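Local coordinates for protein heme oxygenase (Leptospira interrogans, PDB 5KZL) that catalyses, as a heme oxygenase, the oxidative opening of heme, the reaction that in this family yields biliverdin, carbon monoxide and iron, at residues Y53-E56 against S57-E60; N65-L69 against V70-I74; K157-S160 against F161-F164; Q175-R178 against T179-S183; L184-N187 against D188-Q192. The protein carries 1 engineered substitution. All coordinates share one frame; numbering follows the deposited sequence.

In the fold
The chain is built of helices and loops around one heme, and the five contacts fall into two groups. Contacts 1 and 3 meet where Tyr55 CE2 packs 3.7 Å from Phe161 CE1; the side chains of Tyr55 and Tyr162 each lie about 8 Å from the heme. Contacts 2, 4 and 5 gather on another flank. Contact 2 touches contact 4 through Ile74 CG2 and Ala180 CB, 3.8 Å apart, and contact 5 through Leu69 O and Pro185 CG, 3.6 Å apart. Contact 4 runs directly into contact 5 and brings Arg178 to about 4 Å from the heme, whereas contacts 3 and 5, their centres about 34 Å apart, lie on opposite sides of the chain's centre.

Contact 1 of 5, residues Y53-E56 against S57-E60; sequences YVYE and SMEE
Tyr53-Glu56 and Ser57-Glu60 form one unbroken run of alpha-helix in which each carbonyl of the first four residues accepts from the amide four places on; the bond from Met58 N to Val54 O, 2.9 Å, is almost straight. Glu59 approaches the Tyr55 ring at its edge, with OE2 3.5 Å from Tyr55 CD1 and the carboxylate plane turned 58° from the ring. Met58 lies alongside the same tyrosine and points the same way, its CE 3.6 Å from Tyr55 CD1, but it has two conformers and this contact is doubtful beyond the one described. Helix 41-64 here packs against helix 125-151 within the all-helical heme oxygenase fold: Tyr55 OH is hydrogen-bonded to Asp136 and Arg132, and Glu59 OE2 to Tyr133 OH. The backbone at the start of helix 82-93 supplies Arg81 N to Glu59 OE2 and Lys82 N to OE1, and with both oxygens engaged this buried carboxylate is held in its rotation. Glu56 and Glu60 run side by side, their OE2 atoms 4.2 Å apart and their carboxylate planes 38° apart, a closeness of like charges that may raise the proton affinity of the pair slightly.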
loop_
_atom_site.group_PDB
_atom_site.type_symbol
_atom_site.label_atom_id
_atom_site.label_comp_id
_atom_site.label_asym_id
_atom_site.label_seq_id
_atom_site.Cartn_x
_atom_site.Cartn_y
_atom_site.Cartn_z
ATOM N N TYR A 53 -2.586 1.689 -10.119
ATOM C CA TYR A 53 -1.984 0.575 -10.861
ATOM C C TYR A 53 -1.363 -0.472 -9.927
ATOM O O TYR A 53 -1.481 -1.681 -10.149
ATOM C CB TYR A 53 -1.001 1.109 -11.919
ATOM C CG TYR A 53 -1.712 1.855 -13.021
ATOM C CD1 TYR A 53 -2.639 1.211 -13.839
ATOM C CD2 TYR A 53 -1.494 3.218 -13.224
ATOM C CE1 TYR A 53 -3.328 1.899 -14.834
ATOM C CE2 TYR A 53 -2.196 3.924 -14.205
ATOM C CZ TYR A 53 -3.086 3.247 -15.031
ATOM O OH TYR A 53 -3.773 3.885 -16.041
ATOM N N VAL A 54 -0.737 -0.000 -8.852
ATOM C CA VAL A 54 -0.080 -0.887 -7.881
ATOM C C VAL A 54 -1.106 -1.777 -7.188
ATOM O O VAL A 54 -0.958 -3.003 -7.192
ATOM C CB VAL A 54 0.751 -0.038 -6.879
ATOM C CG1 VAL A 54 1.176 -0.863 -5.662
ATOM C CG2 VAL A 54 1.956 0.600 -7.575
ATOM N N TYR A 55 -2.138 -1.165 -6.590
ATOM C CA TYR A 55 -3.173 -1.930 -5.888
ATOM C C TYR A 55 -4.002 -2.793 -6.826
ATOM O O TYR A 55 -4.372 -3.878 -6.422
ATOM C CB TYR A 55 -4.049 -1.006 -5.038
ATOM C CG TYR A 55 -3.350 -0.501 -3.794
ATOM C CD1 TYR A 55 -3.404 -1.218 -2.604
ATOM C CD2 TYR A 55 -2.651 0.701 -3.802
ATOM C CE1 TYR A 55 -2.785 -0.747 -1.444
ATOM C CE2 TYR A 55 -2.043 1.194 -2.641
ATOM C CZ TYR A 55 -2.110 0.459 -1.470
ATOM O OH TYR A 55 -1.512 0.924 -0.335
ATOM N N GLU A 56 -4.286 -2.343 -8.062
ATOM C CA GLU A 56 -5.014 -3.161 -9.042
ATOM C C GLU A 56 -4.259 -4.474 -9.253
ATOM O O GLU A 56 -4.870 -5.541 -9.198
ATOM C CB GLU A 56 -5.171 -2.414 -10.374
ATOM C CG GLU A 56 -5.676 -3.282 -11.517
ATOM C CD GLU A 56 -5.790 -2.541 -12.831
ATOM O OE1 GLU A 56 -4.765 -2.004 -13.313
ATOM O OE2 GLU A 56 -6.913 -2.493 -13.379
ATOM N N SER A 57 -2.935 -4.396 -9.474
ATOM C CA SER A 57 -2.070 -5.569 -9.679
ATOM C C SER A 57 -1.974 -6.416 -8.407
ATOM O O SER A 57 -2.188 -7.631 -8.466
ATOM C CB SER A 57 -0.676 -5.142 -10.117
ATOM O OG SER A 57 0.088 -6.309 -10.391
ATOM N N MET A 58 -1.664 -5.770 -7.248
ATOM C CA MET A 58 -1.564 -6.507 -5.997
ATOM C C MET A 58 -2.850 -7.277 -5.698
ATOM O O MET A 58 -2.756 -8.457 -5.342
ATOM C CB MET A 58 -1.140 -5.577 -4.854
ATOM C CG MET A 58 -0.974 -6.295 -3.536
ATOM S SD MET A 58 -0.141 -5.312 -2.281
ATOM C CE MET A 58 -1.292 -4.042 -2.041
ATOM N N GLU A 59 -4.037 -6.656 -5.907
ATOM C CA GLU A 59 -5.343 -7.286 -5.659
ATOM C C GLU A 59 -5.652 -8.364 -6.681
ATOM O O GLU A 59 -6.198 -9.405 -6.307
ATOM C CB GLU A 59 -6.451 -6.239 -5.501
ATOM C CG GLU A 59 -6.102 -5.425 -4.252
ATOM C CD GLU A 59 -6.607 -4.023 -3.968
ATOM O OE1 GLU A 59 -7.571 -3.564 -4.618
ATOM O OE2 GLU A 59 -6.078 -3.415 -3.011
ATOM N N GLU A 60 -5.178 -8.195 -7.921
ATOM C CA GLU A 60 -5.332 -9.258 -8.921
ATOM C C GLU A 60 -4.549 -10.511 -8.476
ATOM O O GLU A 60 -5.073 -11.629 -8.499
ATOM C CB GLU A 60 -4.806 -8.776 -10.271
ATOM C CG GLU A 60 -5.837 -8.017 -11.071
ATOM C CD GLU A 60 -5.313 -7.453 -12.379
ATOM O OE1 GLU A 60 -4.188 -7.827 -12.789
ATOM O OE2 GLU A 60 -6.025 -6.619 -12.986
#

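Contact 2 of 5, residues N65-L69 against V70-I74; sequences NKNNL and VLKSI
Asn68 lays its side-chain amide across the start of the turn that follows it, OD1 facing the backbone nitrogens of Val70 and Leu71. The bond from Val70 N, 2.8 Å, closes an Asx turn, and a second from Leu71 N, 3.1 Å, grips the same oxygen. The two donors differ in approach: Leu71 N lies in the amide plane on a lone pair of Asn68 OD1, while Val70 N stands above that plane. CG of Asn68 is swung opposite the backbone nitrogen (chi1 175°), which directs the amide onward along the chain. The backbone joins in, Lys72 N donating to Asn68 O at 2.9 Å, and OD1 and O of Asn68 together tie the amides of residues 70-72 into a single bend.

A type I turn from Asn65 to Asn68, just after helix 41-64, leads into this motif. Leu71 folds back over it, placing CD1 3.7 Å from Asn65 CB and the same distance from Asn65 O. The other branch of the Asn68 amide, ND2, is hydrogen-bonded to Glu123, and Val70 also touches that glutamate, so the loop is tied to the segment just ahead of helix 125-151. A water donates to Leu69 O and accepts from Ser73 N, linking the two across the bend that follows. The extended chain of Lys72 crosses Asn67 at a slant, its CE resting 3.4 Å from Asn67 O.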
loop_
_atom_site.group_PDB
_atom_site.type_symbol
_atom_site.label_atom_id
_atom_site.label_comp_id
_atom_site.label_asym_id
_atom_site.label_seq_id
_atom_site.Cartn_x
_atom_site.Cartn_y
_atom_site.Cartn_z
ATOM N N ASN A 65 -3.878 -15.908 -5.831
ATOM C CA ASN A 65 -3.218 -16.770 -4.866
ATOM C C ASN A 65 -3.931 -16.886 -3.529
ATOM O O ASN A 65 -3.292 -17.279 -2.552
ATOM C CB ASN A 65 -1.773 -16.304 -4.661
ATOM C CG ASN A 65 -0.935 -16.449 -5.898
ATOM O OD1 ASN A 65 -0.635 -17.565 -6.356
ATOM N ND2 ASN A 65 -0.672 -15.336 -6.536
ATOM N N LYS A 66 -5.245 -16.597 -3.470
ATOM C CA LYS A 66 -5.971 -16.587 -2.188
ATOM C C LYS A 66 -5.953 -17.929 -1.432
ATOM O O LYS A 66 -6.018 -17.908 -0.197
ATOM C CB LYS A 66 -7.415 -16.062 -2.348
ATOM C CG LYS A 66 -8.363 -16.988 -3.104
ATOM C CD LYS A 66 -9.821 -16.515 -2.992
ATOM C CE LYS A 66 -10.097 -15.324 -3.873
ATOM N NZ LYS A 66 -11.544 -14.958 -3.919
ATOM N N ASN A 67 -5.864 -19.073 -2.156
ATOM C CA ASN A 67 -5.855 -20.391 -1.512
ATOM C C ASN A 67 -4.460 -20.966 -1.293
ATOM O O ASN A 67 -4.344 -22.070 -0.765
ATOM C CB ASN A 67 -6.761 -21.377 -2.225
ATOM C CG ASN A 67 -8.210 -21.035 -1.983
ATOM O OD1 ASN A 67 -8.628 -20.718 -0.852
ATOM N ND2 ASN A 67 -8.989 -21.030 -3.052
ATOM N N ASN A 68 -3.406 -20.184 -1.587
ATOM C CA ASN A 68 -2.041 -20.565 -1.262
ATOM C C ASN A 68 -2.001 -20.821 0.263
ATOM O O ASN A 68 -2.593 -20.048 1.028
ATOM C CB ASN A 68 -1.082 -19.444 -1.643
ATOM C CG ASN A 68 0.346 -19.692 -1.233
ATOM O OD1 ASN A 68 0.718 -19.512 -0.070
ATOM N ND2 ASN A 68 1.181 -20.064 -2.185
ATOM N N LEU A 69 -1.367 -21.929 0.686
ATOM C CA LEU A 69 -1.330 -22.335 2.098
ATOM C C LEU A 69 -0.697 -21.314 3.019
ATOM O O LEU A 69 -1.137 -21.174 4.159
ATOM C CB LEU A 69 -0.671 -23.722 2.283
ATOM C CG LEU A 69 -1.453 -24.951 1.772
ATOM C CD1 LEU A 69 -0.735 -26.225 2.151
ATOM C CD2 LEU A 69 -2.840 -25.008 2.373
ATOM N N VAL A 70 0.302 -20.573 2.528
ATOM C CA VAL A 70 0.935 -19.542 3.340
ATOM C C VAL A 70 0.050 -18.289 3.408
ATOM O O VAL A 70 -0.148 -17.757 4.500
ATOM C CB VAL A 70 2.397 -19.263 2.899
ATOM C CG1 VAL A 70 2.938 -17.974 3.507
ATOM C CG2 VAL A 70 3.299 -20.443 3.253
ATOM N N LEU A 71 -0.530 -17.854 2.271
ATOM C CA LEU A 71 -1.335 -16.634 2.222
ATOM C C LEU A 71 -2.752 -16.758 2.791
ATOM O O LEU A 71 -3.338 -15.737 3.143
ATOM C CB LEU A 71 -1.398 -16.047 0.799
ATOM C CG LEU A 71 -0.067 -15.756 0.078
ATOM C CD1 LEU A 71 -0.341 -15.330 -1.349
ATOM C CD2 LEU A 71 0.732 -14.657 0.786
ATOM N N LYS A 72 -3.314 -17.980 2.861
ATOM C CA LYS A 72 -4.684 -18.240 3.328
ATOM C C LYS A 72 -5.106 -17.431 4.569
ATOM O O LYS A 72 -6.160 -16.795 4.544
ATOM C CB LYS A 72 -4.893 -19.746 3.567
ATOM C CG LYS A 72 -5.792 -20.395 2.534
ATOM C CD LYS A 72 -6.161 -21.821 2.922
ATOM C CE LYS A 72 -6.654 -22.608 1.733
ATOM N NZ LYS A 72 -7.226 -23.917 2.139
ATOM N N SER A 73 -4.266 -17.406 5.623
ATOM C CA SER A 73 -4.587 -16.684 6.858
ATOM C C SER A 73 -4.465 -15.146 6.768
ATOM O O SER A 73 -4.884 -14.461 7.711
ATOM C CB SER A 73 -3.782 -17.225 8.032
ATOM O OG SER A 73 -2.398 -17.182 7.746
ATOM N N ILE A 74 -3.956 -14.598 5.641
ATOM C CA ILE A 74 -3.911 -13.132 5.453
ATOM C C ILE A 74 -4.835 -12.735 4.286
ATOM O O ILE A 74 -4.662 -11.691 3.663
ATOM C CB ILE A 74 -2.502 -12.468 5.391
ATOM C CG1 ILE A 74 -1.622 -13.075 4.271
ATOM C CG2 ILE A 74 -1.820 -12.518 6.788
ATOM C CD1 ILE A 74 -0.493 -12.179 3.745
HETATM O O HOH W 1 -4.857 -15.392 0.890
HETATM O O HOH W 2 -2.201 -19.431 6.233
#

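Contact 3 of 5, residues K157-S160 against F161-F164; sequences KGIS and FYEF
Ile159 and Ser160 are linked to Tyr162 and Glu163 by two successive i+3 to i backbone hydrogen bonds, Tyr162 N to Ile159 O at 3.1 Å and Glu163 N to Ser160 O at 3.0 Å. They define a short 3-10 turn, and in each bond the donor stands well above the carbonyl plane, 49° and 56° out of it. A water adds a bridge on the polar side, 2.7 Å from Ser160 OG, and donates to Glu163 O at 2.9 Å.

The van der Waals contacts are looser. Ile159 CB lies 4.1 Å from Tyr162 CD2, while CG1, tucked above its own backbone (chi1 56°), carries the CD1 methyl beside a carboxylate oxygen, 3.8 Å from Glu163 OE2. Phe161 CD2 sits over one face of the Tyr162 ring, 3.7 Å above its plane and offset toward the rim.

Several helices hold this loop. Asp88 of helix 82-93 receives both Ser160 N and Phe161 N, one on each carboxylate oxygen, and Arg81 binds the carbonyls of Phe161 and Glu163. Glu163 OE2 forms a salt bridge with Lys144 of helix 125-151, and Tyr162 OH pairs with Tyr44 OH of helix 41-64, so that the turn joins three helices.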
loop_
_atom_site.group_PDB
_atom_site.type_symbol
_atom_site.label_atom_id
_atom_site.label_comp_id
_atom_site.label_asym_id
_atom_site.label_seq_id
_atom_site.Cartn_x
_atom_site.Cartn_y
_atom_site.Cartn_z
ATOM N N LYS A 157 -14.971 13.967 0.963
ATOM C CA LYS A 157 -14.601 13.800 -0.450
ATOM C C LYS A 157 -13.088 13.679 -0.646
ATOM O O LYS A 157 -12.311 14.264 0.109
ATOM C CB LYS A 157 -15.146 14.962 -1.305
ATOM C CG LYS A 157 -16.680 15.060 -1.370
ATOM C CD LYS A 157 -17.258 14.285 -2.553
ATOM C CE LYS A 157 -18.467 14.955 -3.164
ATOM N NZ LYS A 157 -19.712 14.637 -2.425
ATOM N N GLY A 158 -12.707 12.901 -1.661
ATOM C CA GLY A 158 -11.331 12.700 -2.102
ATOM C C GLY A 158 -10.387 12.033 -1.128
ATOM O O GLY A 158 -9.178 12.167 -1.286
ATOM N N ILE A 159 -10.914 11.304 -0.131
ATOM C CA ILE A 159 -10.093 10.621 0.883
ATOM C C ILE A 159 -10.517 9.166 1.065
ATOM O O ILE A 159 -10.148 8.584 2.084
ATOM C CB ILE A 159 -10.143 11.375 2.252
ATOM C CG1 ILE A 159 -11.627 11.546 2.742
ATOM C CG2 ILE A 159 -9.364 12.692 2.199
ATOM C CD1 ILE A 159 -11.810 11.771 4.216
ATOM N N SER A 160 -11.285 8.563 0.100
ATOM C CA SER A 160 -11.712 7.161 0.227
ATOM C C SER A 160 -10.515 6.226 0.418
ATOM O O SER A 160 -10.616 5.255 1.170
ATOM C CB SER A 160 -12.582 6.726 -0.952
ATOM O OG SER A 160 -13.039 5.395 -0.762
ATOM N N PHE A 161 -9.355 6.552 -0.194
ATOM C CA PHE A 161 -8.155 5.720 -0.054
ATOM C C PHE A 161 -7.752 5.451 1.396
ATOM O O PHE A 161 -7.204 4.397 1.686
ATOM C CB PHE A 161 -7.001 6.322 -0.856
ATOM C CG PHE A 161 -5.670 5.618 -0.744
ATOM C CD1 PHE A 161 -5.544 4.272 -1.082
ATOM C CD2 PHE A 161 -4.527 6.320 -0.367
ATOM C CE1 PHE A 161 -4.298 3.629 -1.019
ATOM C CE2 PHE A 161 -3.273 5.681 -0.319
ATOM C CZ PHE A 161 -3.170 4.344 -0.657
ATOM N N TYR A 162 -8.015 6.394 2.296
ATOM C CA TYR A 162 -7.620 6.267 3.704
ATOM C C TYR A 162 -8.673 5.645 4.603
ATOM O O TYR A 162 -8.416 5.484 5.801
ATOM C CB TYR A 162 -7.243 7.642 4.256
ATOM C CG TYR A 162 -6.231 8.354 3.395
ATOM C CD1 TYR A 162 -4.906 7.935 3.354
ATOM C CD2 TYR A 162 -6.597 9.442 2.611
ATOM C CE1 TYR A 162 -3.975 8.560 2.527
ATOM C CE2 TYR A 162 -5.674 10.079 1.783
ATOM C CZ TYR A 162 -4.359 9.647 1.762
ATOM O OH TYR A 162 -3.444 10.260 0.948
ATOM N N GLU A 163 -9.852 5.307 4.050
ATOM C CA GLU A 163 -10.967 4.776 4.834
ATOM C C GLU A 163 -11.287 3.313 4.536
ATOM O O GLU A 163 -11.260 2.869 3.372
ATOM C CB GLU A 163 -12.208 5.667 4.655
ATOM C CG GLU A 163 -11.979 7.128 4.997
ATOM C CD GLU A 163 -13.278 7.902 5.110
ATOM O OE1 GLU A 163 -14.203 7.615 4.320
ATOM O OE2 GLU A 163 -13.374 8.788 5.990
ATOM N N PHE A 164 -11.589 2.569 5.611
ATOM C CA PHE A 164 -11.887 1.137 5.578
ATOM C C PHE A 164 -13.310 0.897 6.091
ATOM O O PHE A 164 -13.466 0.541 7.254
ATOM C CB PHE A 164 -10.826 0.355 6.409
ATOM C CG PHE A 164 -9.439 0.530 5.835
ATOM C CD1 PHE A 164 -8.655 1.627 6.188
ATOM C CD2 PHE A 164 -8.942 -0.361 4.888
ATOM C CE1 PHE A 164 -7.384 1.810 5.627
ATOM C CE2 PHE A 164 -7.681 -0.162 4.315
ATOM C CZ PHE A 164 -6.906 0.910 4.701
HETATM O O HOH W 3 -13.137 3.605 1.320
#

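Contact 4 of 5, residues Q175-R178 against T179-S183; sequences QNYR and TALDS
Leu181 packs against Tyr177, one helical turn earlier, with every carbon of its side chain in use. CB rests on the backbone, 3.4 Å from Arg178 O. CG lies 3.6 Å from Tyr177 O and about as far from the ring. Of the two methyls, CD1 is the nearer, 3.6 Å from Tyr177 CE1, while CD2 lies 4.0 Å from Tyr177 CE1 and nearly as close to the hydroxyl. The two side chains meet at a slant. Tyr177 has its CG anti to the amide nitrogen (chi1 -176°), and this lays the ring along the helix toward Leu181. Its hydroxyl is bonded to Ser129 of helix 125-151, and Tyr130 of the same helix touches both side chains.

Backbone bonds from residues 179-182 to the carbonyls of 175-178 hold this turn of helix. On the outer side, Thr179 OG1 lies 3.1 Å from Gln175 O and 2.9 Å from a water. Toward the C-terminal end, Ser183 OG donates to Ala180 O at 2.7 Å, and Ser183 N donates to that oxygen too.

Asp182 anchors the helix to the N-terminal segment through Ser9 and Ala11. Arg178, which touches Leu134, comes within about 4 Å of the heme close to Arg15, an arrangement consistent with the basic residues that meet the heme propionates in heme oxygenases.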
loop_
_atom_site.group_PDB
_atom_site.type_symbol
_atom_site.label_atom_id
_atom_site.label_comp_id
_atom_site.label_asym_id
_atom_site.label_seq_id
_atom_site.Cartn_x
_atom_site.Cartn_y
_atom_site.Cartn_z
ATOM N N GLN A 175 -4.242 -5.504 15.221
ATOM C CA GLN A 175 -3.767 -6.549 16.131
ATOM C C GLN A 175 -3.980 -7.919 15.506
ATOM O O GLN A 175 -3.044 -8.724 15.457
ATOM C CB GLN A 175 -4.481 -6.467 17.501
ATOM C CG GLN A 175 -4.105 -5.219 18.308
ATOM C CD GLN A 175 -4.991 -4.960 19.508
ATOM O OE1 GLN A 175 -6.082 -5.525 19.670
ATOM N NE2 GLN A 175 -4.562 -4.042 20.349
ATOM N N ASN A 176 -5.194 -8.144 14.945
ATOM C CA ASN A 176 -5.579 -9.388 14.295
ATOM C C ASN A 176 -4.695 -9.648 13.076
ATOM O O ASN A 176 -4.306 -10.786 12.843
ATOM C CB ASN A 176 -7.049 -9.353 13.914
ATOM C CG ASN A 176 -8.007 -9.471 15.075
ATOM O OD1 ASN A 176 -7.620 -9.519 16.246
ATOM N ND2 ASN A 176 -9.289 -9.510 14.765
ATOM N N TYR A 177 -4.342 -8.587 12.335
ATOM C CA TYR A 177 -3.445 -8.659 11.188
ATOM C C TYR A 177 -2.046 -9.123 11.618
ATOM O O TYR A 177 -1.469 -9.987 10.958
ATOM C CB TYR A 177 -3.380 -7.306 10.441
ATOM C CG TYR A 177 -2.525 -7.368 9.195
ATOM C CD1 TYR A 177 -1.147 -7.173 9.263
ATOM C CD2 TYR A 177 -3.081 -7.702 7.959
ATOM C CE1 TYR A 177 -0.340 -7.319 8.136
ATOM C CE2 TYR A 177 -2.286 -7.817 6.818
ATOM C CZ TYR A 177 -0.914 -7.652 6.923
ATOM O OH TYR A 177 -0.114 -7.738 5.833
ATOM N N ARG A 178 -1.473 -8.507 12.672
ATOM C CA ARG A 178 -0.129 -8.884 13.121
ATOM C C ARG A 178 -0.131 -10.311 13.681
ATOM O O ARG A 178 0.801 -11.068 13.411
ATOM C CB ARG A 178 0.448 -7.872 14.120
ATOM C CG ARG A 178 0.610 -6.481 13.529
ATOM C CD ARG A 178 1.239 -5.549 14.532
ATOM N NE ARG A 178 2.694 -5.735 14.561
ATOM C CZ ARG A 178 3.400 -6.086 15.630
ATOM N NH1 ARG A 178 2.806 -6.239 16.809
ATOM N NH2 ARG A 178 4.717 -6.227 15.543
ATOM N N THR A 179 -1.214 -10.709 14.385
ATOM C CA THR A 179 -1.397 -12.084 14.873
ATOM C C THR A 179 -1.431 -13.032 13.655
ATOM O O THR A 179 -0.796 -14.095 13.701
ATOM C CB THR A 179 -2.646 -12.215 15.781
ATOM O OG1 THR A 179 -2.487 -11.349 16.912
ATOM C CG2 THR A 179 -2.838 -13.643 16.311
ATOM N N ALA A 180 -2.141 -12.627 12.564
ATOM C CA ALA A 180 -2.232 -13.392 11.314
ATOM C C ALA A 180 -0.843 -13.592 10.681
ATOM O O ALA A 180 -0.543 -14.714 10.271
ATOM C CB ALA A 180 -3.201 -12.735 10.327
ATOM N N LEU A 181 0.025 -12.530 10.669
ATOM C CA LEU A 181 1.409 -12.603 10.165
ATOM C C LEU A 181 2.189 -13.640 10.970
ATOM O O LEU A 181 2.897 -14.469 10.400
ATOM C CB LEU A 181 2.128 -11.259 10.293
ATOM C CG LEU A 181 1.754 -10.157 9.310
ATOM C CD1 LEU A 181 2.583 -8.910 9.599
ATOM C CD2 LEU A 181 2.003 -10.590 7.863
ATOM N N ASP A 182 2.004 -13.626 12.297
ATOM C CA ASP A 182 2.691 -14.557 13.186
ATOM C C ASP A 182 2.215 -16.007 13.043
ATOM O O ASP A 182 2.957 -16.925 13.420
ATOM C CB ASP A 182 2.600 -14.071 14.630
ATOM C CG ASP A 182 3.429 -12.841 14.916
ATOM O OD1 ASP A 182 4.252 -12.467 14.053
ATOM O OD2 ASP A 182 3.277 -12.265 16.027
ATOM N N SER A 183 1.012 -16.208 12.474
ATOM C CA SER A 183 0.383 -17.516 12.247
ATOM C C SER A 183 0.852 -18.146 10.947
ATOM O O SER A 183 0.637 -19.343 10.746
ATOM C CB SER A 183 -1.145 -17.389 12.237
ATOM O OG SER A 183 -1.682 -17.009 10.971
HETATM O O HOH W 4 -5.164 -11.096 17.938
#

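Contact 5 of 5, residues L184-N187 against D188-Q192; sequences LPVN and DSEKQ
Glu190 OE2 accepts from Asn187 N at 2.9 Å, on its anti lone pair; a water lies near both this oxygen and Pro185 O, and its bond to OE2 is at best weak. The partnership is returned, since Glu190 N donates to Asn187 OD1 at 2.9 Å with an N-H...O angle of 165°. Together these two bonds make a capping box, with Asn187 as the N-cap of helix 188-210. A chi1 of 61° turns the asparagine amide back over the first helical turn and brings OD1 to its donor. The two side chains cross at about a right angle, with amide and carboxylate planes 36° apart. Lys191 N completes the start of the helix by donating to Asn187 O at 2.9 Å.

Ahead of the cap, Pro185 is the centre of an inverse gamma turn closed by Val186 N and Leu184 O. Val186 then leans on the helix, CB 3.8 Å from Glu190 CB and CG2 3.7 Å from Lys191 CG, and also touches Val70 of the 65-74 loop. The extended Lys191 chain reaches back over the helix start to Met8 O; its NZ forms a salt bridge with Asp188 OD1, 2.9 Å, and donates to a water that itself donates to Val186 O at 2.7 Å.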
loop_
_atom_site.group_PDB
_atom_site.type_symbol
_atom_site.label_atom_id
_atom_site.label_comp_id
_atom_site.label_asym_id
_atom_site.label_seq_id
_atom_site.Cartn_x
_atom_site.Cartn_y
_atom_site.Cartn_z
ATOM N N LEU A 184 1.404 -17.329 10.019
ATOM C CA LEU A 184 1.824 -17.831 8.715
ATOM C C LEU A 184 2.703 -19.055 8.825
ATOM O O LEU A 184 3.691 -19.003 9.565
ATOM C CB LEU A 184 2.518 -16.756 7.859
ATOM C CG LEU A 184 1.702 -15.522 7.429
ATOM C CD1 LEU A 184 2.381 -14.804 6.255
ATOM C CD2 LEU A 184 0.286 -15.871 7.078
ATOM N N PRO A 185 2.346 -20.175 8.139
ATOM C CA PRO A 185 3.188 -21.380 8.230
ATOM C C PRO A 185 4.498 -21.257 7.449
ATOM O O PRO A 185 4.646 -21.839 6.363
ATOM C CB PRO A 185 2.273 -22.479 7.683
ATOM C CG PRO A 185 1.397 -21.777 6.693
ATOM C CD PRO A 185 1.175 -20.402 7.257
ATOM N N VAL A 186 5.455 -20.474 7.994
ATOM C CA VAL A 186 6.767 -20.246 7.390
ATOM C C VAL A 186 7.857 -20.418 8.436
ATOM O O VAL A 186 7.620 -20.109 9.614
ATOM C CB VAL A 186 6.896 -18.882 6.635
ATOM C CG1 VAL A 186 6.030 -18.857 5.385
ATOM C CG2 VAL A 186 6.585 -17.683 7.538
ATOM N N ASN A 187 9.056 -20.893 8.021
ATOM C CA ASN A 187 10.139 -21.021 8.983
ATOM C C ASN A 187 10.927 -19.715 9.052
ATOM O O ASN A 187 10.678 -18.807 8.261
ATOM C CB ASN A 187 11.004 -22.268 8.719
ATOM C CG ASN A 187 11.694 -22.277 7.379
ATOM O OD1 ASN A 187 12.168 -21.249 6.872
ATOM N ND2 ASN A 187 11.792 -23.456 6.777
ATOM N N ASP A 188 11.915 -19.624 9.949
ATOM C CA ASP A 188 12.671 -18.386 10.134
ATOM C C ASP A 188 13.459 -17.968 8.882
ATOM O O ASP A 188 13.507 -16.765 8.564
ATOM C CB ASP A 188 13.539 -18.486 11.400
ATOM C CG ASP A 188 12.645 -18.474 12.646
ATOM O OD1 ASP A 188 11.530 -17.894 12.579
ATOM O OD2 ASP A 188 13.031 -19.089 13.664
ATOM N N SER A 189 13.950 -18.944 8.100
ATOM C CA SER A 189 14.629 -18.641 6.834
ATOM C C SER A 189 13.665 -18.002 5.835
ATOM O O SER A 189 13.993 -17.012 5.173
ATOM C CB SER A 189 15.252 -19.891 6.234
ATOM O OG SER A 189 15.840 -19.543 4.993
ATOM N N GLU A 190 12.472 -18.568 5.739
ATOM C CA GLU A 190 11.395 -18.032 4.901
ATOM C C GLU A 190 10.950 -16.648 5.370
ATOM O O GLU A 190 10.639 -15.797 4.532
ATOM C CB GLU A 190 10.219 -18.993 4.887
ATOM C CG GLU A 190 10.550 -20.279 4.165
ATOM C CD GLU A 190 9.478 -21.350 4.170
ATOM O OE1 GLU A 190 9.224 -21.908 3.081
ATOM O OE2 GLU A 190 8.944 -21.684 5.253
ATOM N N LYS A 191 10.940 -16.406 6.692
ATOM C CA LYS A 191 10.606 -15.073 7.222
ATOM C C LYS A 191 11.654 -14.056 6.774
ATOM O O LYS A 191 11.305 -12.915 6.467
ATOM C CB LYS A 191 10.497 -15.090 8.751
ATOM C CG LYS A 191 9.319 -15.884 9.262
ATOM C CD LYS A 191 9.443 -16.047 10.771
ATOM C CE LYS A 191 8.483 -17.083 11.283
ATOM N NZ LYS A 191 8.679 -17.279 12.752
ATOM N N GLN A 192 12.944 -14.478 6.700
ATOM C CA GLN A 192 14.029 -13.627 6.202
ATOM C C GLN A 192 13.800 -13.209 4.751
ATOM O O GLN A 192 14.070 -12.046 4.409
ATOM C CB GLN A 192 15.398 -14.281 6.376
ATOM C CG GLN A 192 15.929 -14.213 7.799
ATOM C CD GLN A 192 16.081 -12.785 8.290
ATOM O OE1 GLN A 192 16.764 -11.935 7.700
ATOM N NE2 GLN A 192 15.390 -12.476 9.340
HETATM O O HOH W 5 6.189 -22.286 3.950
HETATM O O HOH W 6 7.668 -20.054 12.293
#